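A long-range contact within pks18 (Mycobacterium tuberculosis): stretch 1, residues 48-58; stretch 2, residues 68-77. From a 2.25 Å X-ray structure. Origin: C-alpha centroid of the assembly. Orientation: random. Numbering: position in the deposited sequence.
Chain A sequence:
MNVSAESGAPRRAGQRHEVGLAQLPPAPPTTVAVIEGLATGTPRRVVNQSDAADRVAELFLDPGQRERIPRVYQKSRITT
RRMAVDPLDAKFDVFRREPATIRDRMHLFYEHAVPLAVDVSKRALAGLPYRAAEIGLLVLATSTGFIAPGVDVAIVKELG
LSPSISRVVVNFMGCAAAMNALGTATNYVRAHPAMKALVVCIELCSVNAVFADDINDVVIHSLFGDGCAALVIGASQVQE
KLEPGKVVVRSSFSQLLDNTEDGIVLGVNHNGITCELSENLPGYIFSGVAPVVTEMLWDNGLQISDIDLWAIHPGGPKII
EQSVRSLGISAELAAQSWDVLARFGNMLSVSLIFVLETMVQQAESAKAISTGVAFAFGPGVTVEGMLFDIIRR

Stretch 1 48-58: NQSDAADRVAE
Stretch 2 68-77: RIPRVYQKSR

Two helices of pks18 pack nearly antiparallel: the axes of helix 49-57 and helix 68-74 come within 9.1 Å, their N-to-C directions 159° apart, and 373 Å² is buried in total. The register is set by Ala53 CA to Pro70 CA at 6.2 Å and Ala57 CA to Ile69 CA at 5.6 Å, so the start of one helix lies beside the end of the other. Asn48 (phi/psi -79/127, chi1 t) caps stretch 1: its OD1 accepts from Asp51 N at 3.3 Å and, weakly, from Ser50 N at 2.8 Å, occupying amides that have no helical carbonyl before them. The helix then runs with i to i+4 bonds, from Ala52 N to Asn48 O (2.7 Å) through Ala57 N to Ala53 O (2.8 Å). Gln49 (chi1 t, chi2 p, chi3 -39°) leaves sideways, but its amide reaches across. Gln49 NE2 donates to Ser76 OG at 3.0 Å and a nearly straight 168°, the one hydrogen bond between the stretches; Gln49 OE1 lies at the edge of the Tyr73 ring, 3.6 Å from Tyr73 CE1. Ser76 (chi1 p) in turn donates from OG to Tyr73 O at 2.8 Å, so its hydroxyl links the glutamine to the backbone at the end of helix 68-74. Ser50 and Asp51 take no part in the contact. Ala52 CB makes a looser apolar contact with Tyr73 CE1, at 4.4 Å. Ala53 is the platform for the tyrosine: Ala53 CA stands 4.0 Å from the centroid of the Tyr73 ring, 8° off its normal, a CH-pi contact, and Ala53 CB is 3.7 Å from Tyr73 CG. The small methyl lets the ring lie close against the helix. Tyr73 (chi1 -99°, between wells; chi2 -79°) points toward stretch 1 and sits as a knob among Gln49, Ala52, Ala53 and Val56, with 92 Å² covered, the largest share of any residue here. Farther along, Ala53 O comes within 3.4 Å of Ile69 CG2. Asp54 and Arg55, both exposed, make no contact. Val56 (chi1 t) points toward stretch 2 and touches both of its main apolar side chains: Val56 CG1 meets Ile69 CD1 at 3.8 Å, while Val56 CG2 is 3.6 Å from Tyr73 OH and 4.3 Å from Tyr73 CZ. Ile69 (chi1 m, chi2 m) points back toward stretch 1, and its CG2 packs 4.1 Å from Ala57 CB, closing the apolar seam. Glu58 points away from stretch 2.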

ATOM      1  N   ASN A  48      11.586 -24.379 -17.898  0.50 34.51           N
ATOM      2  CA  ASN A  48      10.847 -25.622 -17.988  0.50 34.16           C
ATOM      3  C   ASN A  48      10.820 -26.294 -16.621  0.50 32.70           C
ATOM      4  O   ASN A  48      11.862 -26.509 -16.002  0.50 29.99           O
ATOM      5  CB  ASN A  48      11.486 -26.534 -19.029  0.50 36.06           C
ATOM      6  CG  ASN A  48      10.693 -27.797 -19.248  1.00 38.52           C
ATOM      7  OD1 ASN A  48      10.677 -28.684 -18.393  1.00 43.25           O
ATOM      8  ND2 ASN A  48      10.015 -27.885 -20.386  1.00 39.14           N
ATOM      9  N   GLN A  49       9.617 -26.619 -16.159  1.00 33.67           N
ATOM     10  CA  GLN A  49       9.417 -27.246 -14.849  1.00 35.39           C
ATOM     11  C   GLN A  49      10.195 -28.551 -14.636  1.00 36.25           C
ATOM     12  O   GLN A  49      10.708 -28.811 -13.536  1.00 34.12           O
ATOM     13  CB  GLN A  49       7.923 -27.496 -14.604  1.00 34.79           C
ATOM     14  CG  GLN A  49       7.614 -27.900 -13.164  1.00 33.96           C
ATOM     15  CD  GLN A  49       7.837 -26.770 -12.174  1.00 33.85           C
ATOM     16  OE1 GLN A  49       8.795 -25.999 -12.288  1.00 33.92           O
ATOM     17  NE2 GLN A  49       6.958 -26.674 -11.187  1.00 33.30           N
ATOM     18  N   SER A  50      10.272 -29.374 -15.678  1.00 38.60           N
ATOM     19  CA  SER A  50      11.015 -30.630 -15.594  1.00 42.01           C
ATOM     20  C   SER A  50      12.500 -30.317 -15.412  1.00 42.62           C
ATOM     21  O   SER A  50      13.148 -30.874 -14.527  1.00 41.58           O
ATOM     22  CB  SER A  50      10.810 -31.465 -16.860  1.00 43.52           C
ATOM     23  OG  SER A  50       9.443 -31.802 -17.026  1.00 47.08           O
ATOM     24  N   ASP A  51      13.036 -29.423 -16.244  1.00 43.70           N
ATOM     25  CA  ASP A  51      14.443 -29.039 -16.125  1.00 44.90           C
ATOM     26  C   ASP A  51      14.670 -28.406 -14.745  1.00 43.95           C
ATOM     27  O   ASP A  51      15.651 -28.714 -14.067  1.00 44.42           O
ATOM     28  CB  ASP A  51      14.843 -28.040 -17.224  1.00 48.43           C
ATOM     29  CG  ASP A  51      14.629 -28.587 -18.630  1.00 50.68           C
ATOM     30  OD1 ASP A  51      14.960 -29.762 -18.880  1.00 52.85           O
ATOM     31  OD2 ASP A  51      14.140 -27.833 -19.497  1.00 55.08           O
ATOM     32  N   ALA A  52      13.757 -27.534 -14.328  1.00 41.81           N
ATOM     33  CA  ALA A  52      13.869 -26.887 -13.025  1.00 41.64           C
ATOM     34  C   ALA A  52      14.021 -27.934 -11.925  1.00 42.50           C
ATOM     35  O   ALA A  52      14.903 -27.819 -11.071  1.00 43.02           O
ATOM     36  CB  ALA A  52      12.639 -26.020 -12.749  1.00 39.22           C
ATOM     37  N   ALA A  53      13.157 -28.949 -11.941  1.00 42.39           N
ATOM     38  CA  ALA A  53      13.213 -30.007 -10.934  1.00 43.10           C
ATOM     39  C   ALA A  53      14.596 -30.670 -10.901  1.00 44.66           C
ATOM     40  O   ALA A  53      15.194 -30.842  -9.829  1.00 45.50           O
ATOM     41  CB  ALA A  53      12.135 -31.049 -11.207  1.00 40.64           C
ATOM     42  N   ASP A  54      15.113 -31.036 -12.071  1.00 46.29           N
ATOM     43  CA  ASP A  54      16.426 -31.672 -12.132  1.00 47.75           C
ATOM     44  C   ASP A  54      17.533 -30.751 -11.624  1.00 47.94           C
ATOM     45  O   ASP A  54      18.386 -31.169 -10.842  1.00 48.83           O
ATOM     46  CB  ASP A  54      16.749 -32.122 -13.562  1.00 47.38           C
ATOM     47  CG  ASP A  54      15.806 -33.201 -14.062  1.00 48.57           C
ATOM     48  OD1 ASP A  54      15.496 -34.136 -13.285  1.00 48.94           O
ATOM     49  OD2 ASP A  54      15.385 -33.117 -15.237  1.00 46.69           O
ATOM     50  N   ARG A  55      17.515 -29.495 -12.053  1.00 48.12           N
ATOM     51  CA  ARG A  55      18.543 -28.550 -11.638  1.00 49.15           C
ATOM     52  C   ARG A  55      18.478 -28.189 -10.157  1.00 48.87           C
ATOM     53  O   ARG A  55      19.500 -27.883  -9.543  1.00 47.74           O
ATOM     54  CB  ARG A  55      18.475 -27.303 -12.523  1.00 51.49           C
ATOM     55  CG  ARG A  55      18.579 -27.676 -13.992  1.00 56.59           C
ATOM     56  CD  ARG A  55      18.748 -26.506 -14.942  1.00 60.79           C
ATOM     57  NE  ARG A  55      18.656 -26.986 -16.322  1.00 65.00           N
ATOM     58  CZ  ARG A  55      18.861 -26.243 -17.403  1.00 66.19           C
ATOM     59  NH1 ARG A  55      19.181 -24.961 -17.278  1.00 67.69           N
ATOM     60  NH2 ARG A  55      18.737 -26.781 -18.612  1.00 66.60           N
ATOM     61  N   VAL A  56      17.284 -28.232  -9.578  1.00 48.55           N
ATOM     62  CA  VAL A  56      17.129 -27.936  -8.160  1.00 48.92           C
ATOM     63  C   VAL A  56      17.524 -29.184  -7.376  1.00 50.15           C
ATOM     64  O   VAL A  56      18.123 -29.101  -6.307  1.00 49.91           O
ATOM     65  CB  VAL A  56      15.672 -27.566  -7.818  1.00 48.83           C
ATOM     66  CG1 VAL A  56      15.499 -27.455  -6.307  1.00 46.79           C
ATOM     67  CG2 VAL A  56      15.302 -26.254  -8.497  1.00 47.79           C
ATOM     68  N   ALA A  57      17.193 -30.345  -7.927  1.00 52.08           N
ATOM     69  CA  ALA A  57      17.513 -31.614  -7.288  1.00 54.37           C
ATOM     70  C   ALA A  57      19.014 -31.748  -7.038  1.00 55.46           C
ATOM     71  O   ALA A  57      19.443 -32.413  -6.094  1.00 55.67           O
ATOM     72  CB  ALA A  57      17.022 -32.766  -8.150  1.00 53.96           C
ATOM     73  N   GLU A  58      19.818 -31.112  -7.879  1.00 56.52           N
ATOM     74  CA  GLU A  58      21.258 -31.190  -7.717  1.00 58.39           C
ATOM     75  C   GLU A  58      21.738 -30.437  -6.488  1.00 58.88           C
ATOM     76  O   GLU A  58      22.732 -30.819  -5.874  1.00 60.47           O
ATOM     77  CB  GLU A  58      21.962 -30.643  -8.953  1.00 60.29           C
ATOM     78  CG  GLU A  58      21.548 -31.326 -10.232  1.00 62.52           C
ATOM     79  CD  GLU A  58      22.508 -31.045 -11.353  1.00 64.31           C
ATOM     80  OE1 GLU A  58      23.624 -31.606 -11.319  1.00 66.01           O
ATOM     81  OE2 GLU A  58      22.153 -30.257 -12.257  1.00 64.84           O
ATOM     82  N   ARG A  68      13.002 -35.586  -2.203  1.00 64.23           N
ATOM     83  CA  ARG A  68      12.000 -34.598  -1.848  1.00 61.70           C
ATOM     84  C   ARG A  68      11.648 -33.686  -3.015  1.00 60.57           C
ATOM     85  O   ARG A  68      10.485 -33.331  -3.197  1.00 61.30           O
ATOM     86  CB  ARG A  68      12.512 -33.762  -0.675  1.00 59.77           C
ATOM     87  CG  ARG A  68      12.880 -34.596   0.534  1.00 56.98           C
ATOM     88  CD  ARG A  68      13.624 -33.790   1.568  1.00 53.59           C
ATOM     89  NE  ARG A  68      13.847 -34.574   2.774  1.00 51.93           N
ATOM     90  CZ  ARG A  68      14.477 -34.123   3.852  1.00 52.15           C
ATOM     91  NH1 ARG A  68      14.953 -32.886   3.873  1.00 51.13           N
ATOM     92  NH2 ARG A  68      14.622 -34.910   4.914  1.00 51.39           N
ATOM     93  N   ILE A  69      12.650 -33.318  -3.808  1.00 58.97           N
ATOM     94  CA  ILE A  69      12.442 -32.426  -4.945  1.00 56.81           C
ATOM     95  C   ILE A  69      11.512 -32.969  -6.028  1.00 56.26           C
ATOM     96  O   ILE A  69      10.518 -32.332  -6.367  1.00 54.85           O
ATOM     97  CB  ILE A  69      13.790 -32.028  -5.589  1.00 55.24           C
ATOM     98  CG1 ILE A  69      14.647 -31.288  -4.564  1.00 54.85           C
ATOM     99  CG2 ILE A  69      13.558 -31.150  -6.810  1.00 53.76           C
ATOM    100  CD1 ILE A  69      13.980 -30.060  -3.966  1.00 55.82           C
ATOM    101  N   PRO A  70      11.820 -34.152  -6.585  1.00 56.76           N
ATOM    102  CA  PRO A  70      10.990 -34.750  -7.635  1.00 56.95           C
ATOM    103  C   PRO A  70       9.492 -34.815  -7.322  1.00 57.71           C
ATOM    104  O   PRO A  70       8.667 -34.551  -8.196  1.00 57.92           O
ATOM    105  CB  PRO A  70      11.613 -36.132  -7.811  1.00 57.17           C
ATOM    106  CG  PRO A  70      13.055 -35.873  -7.539  1.00 56.44           C
ATOM    107  CD  PRO A  70      12.990 -35.004  -6.306  1.00 56.64           C
ATOM    108  N   ARG A  71       9.145 -35.171  -6.084  1.00 58.00           N
ATOM    109  CA  ARG A  71       7.742 -35.264  -5.673  1.00 59.19           C
ATOM    110  C   ARG A  71       7.105 -33.881  -5.682  1.00 58.91           C
ATOM    111  O   ARG A  71       6.103 -33.637  -6.358  1.00 58.77           O
ATOM    112  CB  ARG A  71       7.628 -35.832  -4.256  1.00 60.15           C
ATOM    113  CG  ARG A  71       8.356 -37.133  -4.020  1.00 62.59           C
ATOM    114  CD  ARG A  71       8.313 -37.504  -2.545  1.00 65.25           C
ATOM    115  NE  ARG A  71       9.525 -38.207  -2.136  1.00 67.59           N
ATOM    116  CZ  ARG A  71      10.011 -38.203  -0.900  1.00 68.90           C
ATOM    117  NH1 ARG A  71       9.381 -37.533   0.059  1.00 70.49           N
ATOM    118  NH2 ARG A  71      11.141 -38.845  -0.628  1.00 69.68           N
ATOM    119  N   VAL A  72       7.707 -32.981  -4.912  1.00 58.11           N
ATOM    120  CA  VAL A  72       7.231 -31.613  -4.791  1.00 57.93           C
ATOM    121  C   VAL A  72       7.416 -30.835  -6.091  1.00 57.47           C
ATOM    122  O   VAL A  72       7.587 -29.620  -6.076  1.00 61.40           O
ATOM    123  CB  VAL A  72       7.973 -30.881  -3.635  1.00 57.56           C
ATOM    124  CG1 VAL A  72       9.453 -30.786  -3.949  1.00 59.79           C
ATOM    125  CG2 VAL A  72       7.381 -29.496  -3.408  1.00 57.12           C
ATOM    126  N   TYR A  73       7.391 -31.532  -7.218  1.00 55.08           N
ATOM    127  CA  TYR A  73       7.547 -30.881  -8.517  1.00 52.77           C
ATOM    128  C   TYR A  73       6.618 -31.524  -9.528  1.00 51.75           C
ATOM    129  O   TYR A  73       6.040 -30.836 -10.370  1.00 50.93           O
ATOM    130  CB  TYR A  73       9.004 -30.957  -9.006  1.00 52.08           C
ATOM    131  CG  TYR A  73       9.797 -29.687  -8.751  1.00 50.12           C
ATOM    132  CD1 TYR A  73       9.659 -28.576  -9.581  1.00 48.04           C
ATOM    133  CD2 TYR A  73      10.636 -29.578  -7.640  1.00 48.80           C
ATOM    134  CE1 TYR A  73      10.333 -27.385  -9.305  1.00 48.47           C
ATOM    135  CE2 TYR A  73      11.311 -28.395  -7.356  1.00 47.42           C
ATOM    136  CZ  TYR A  73      11.152 -27.304  -8.188  1.00 47.87           C
ATOM    137  OH  TYR A  73      11.789 -26.125  -7.879  1.00 47.94           O
ATOM    138  N   GLN A  74       6.469 -32.843  -9.448  1.00 49.37           N
ATOM    139  CA  GLN A  74       5.573 -33.519 -10.364  1.00 49.69           C
ATOM    140  C   GLN A  74       4.146 -33.303  -9.877  1.00 46.78           C
ATOM    141  O   GLN A  74       3.186 -33.530 -10.614  1.00 47.11           O
ATOM    142  CB  GLN A  74       5.894 -35.017 -10.459  1.00 52.66           C
ATOM    143  CG  GLN A  74       5.997 -35.746  -9.133  1.00 56.77           C
ATOM    144  CD  GLN A  74       6.308 -37.224  -9.312  1.00 60.19           C
ATOM    145  OE1 GLN A  74       7.259 -37.594 -10.011  1.00 60.13           O
ATOM    146  NE2 GLN A  74       5.510 -38.080  -8.676  1.00 62.20           N
ATOM    147  N   LYS A  75       4.012 -32.843  -8.637  1.00 43.18           N
ATOM    148  CA  LYS A  75       2.694 -32.585  -8.068  1.00 42.03           C
ATOM    149  C   LYS A  75       2.310 -31.101  -8.159  1.00 39.86           C
ATOM    150  O   LYS A  75       1.278 -30.688  -7.640  1.00 39.72           O
ATOM    151  CB  LYS A  75       2.649 -33.058  -6.609  1.00 40.92           C
ATOM    152  N   SER A  76       3.132 -30.304  -8.835  1.00 38.15           N
ATOM    153  CA  SER A  76       2.865 -28.872  -8.968  1.00 35.85           C
ATOM    154  C   SER A  76       1.814 -28.537 -10.023  1.00 34.15           C
ATOM    155  O   SER A  76       1.111 -27.542  -9.909  1.00 35.71           O
ATOM    156  CB  SER A  76       4.153 -28.134  -9.317  1.00 34.94           C
ATOM    157  OG  SER A  76       4.558 -28.432 -10.643  1.00 36.38           O
ATOM    158  N   ARG A  77       1.720 -29.375 -11.048  1.00 33.58           N
ATOM    159  CA  ARG A  77       0.789 -29.178 -12.155  1.00 34.31           C
ATOM    160  C   ARG A  77       1.194 -27.945 -12.961  1.00 34.53           C
ATOM    161  O   ARG A  77       0.358 -27.253 -13.540  1.00 34.96           O
ATOM    162  CB  ARG A  77      -0.652 -29.045 -11.650  1.00 36.35           C
ATOM    163  CG  ARG A  77      -1.107 -30.208 -10.778  1.00 41.88           C
ATOM    164  CD  ARG A  77      -2.545 -30.627 -11.084  1.00 46.28           C
ATOM    165  NE  ARG A  77      -2.600 -31.751 -12.020  1.00 49.51           N
ATOM    166  CZ  ARG A  77      -2.434 -33.027 -11.674  1.00 51.26           C
ATOM    167  NH1 ARG A  77      -2.211 -33.353 -10.408  1.00 53.46           N
ATOM    168  NH2 ARG A  77      -2.476 -33.980 -12.596  1.00 50.85           N
TER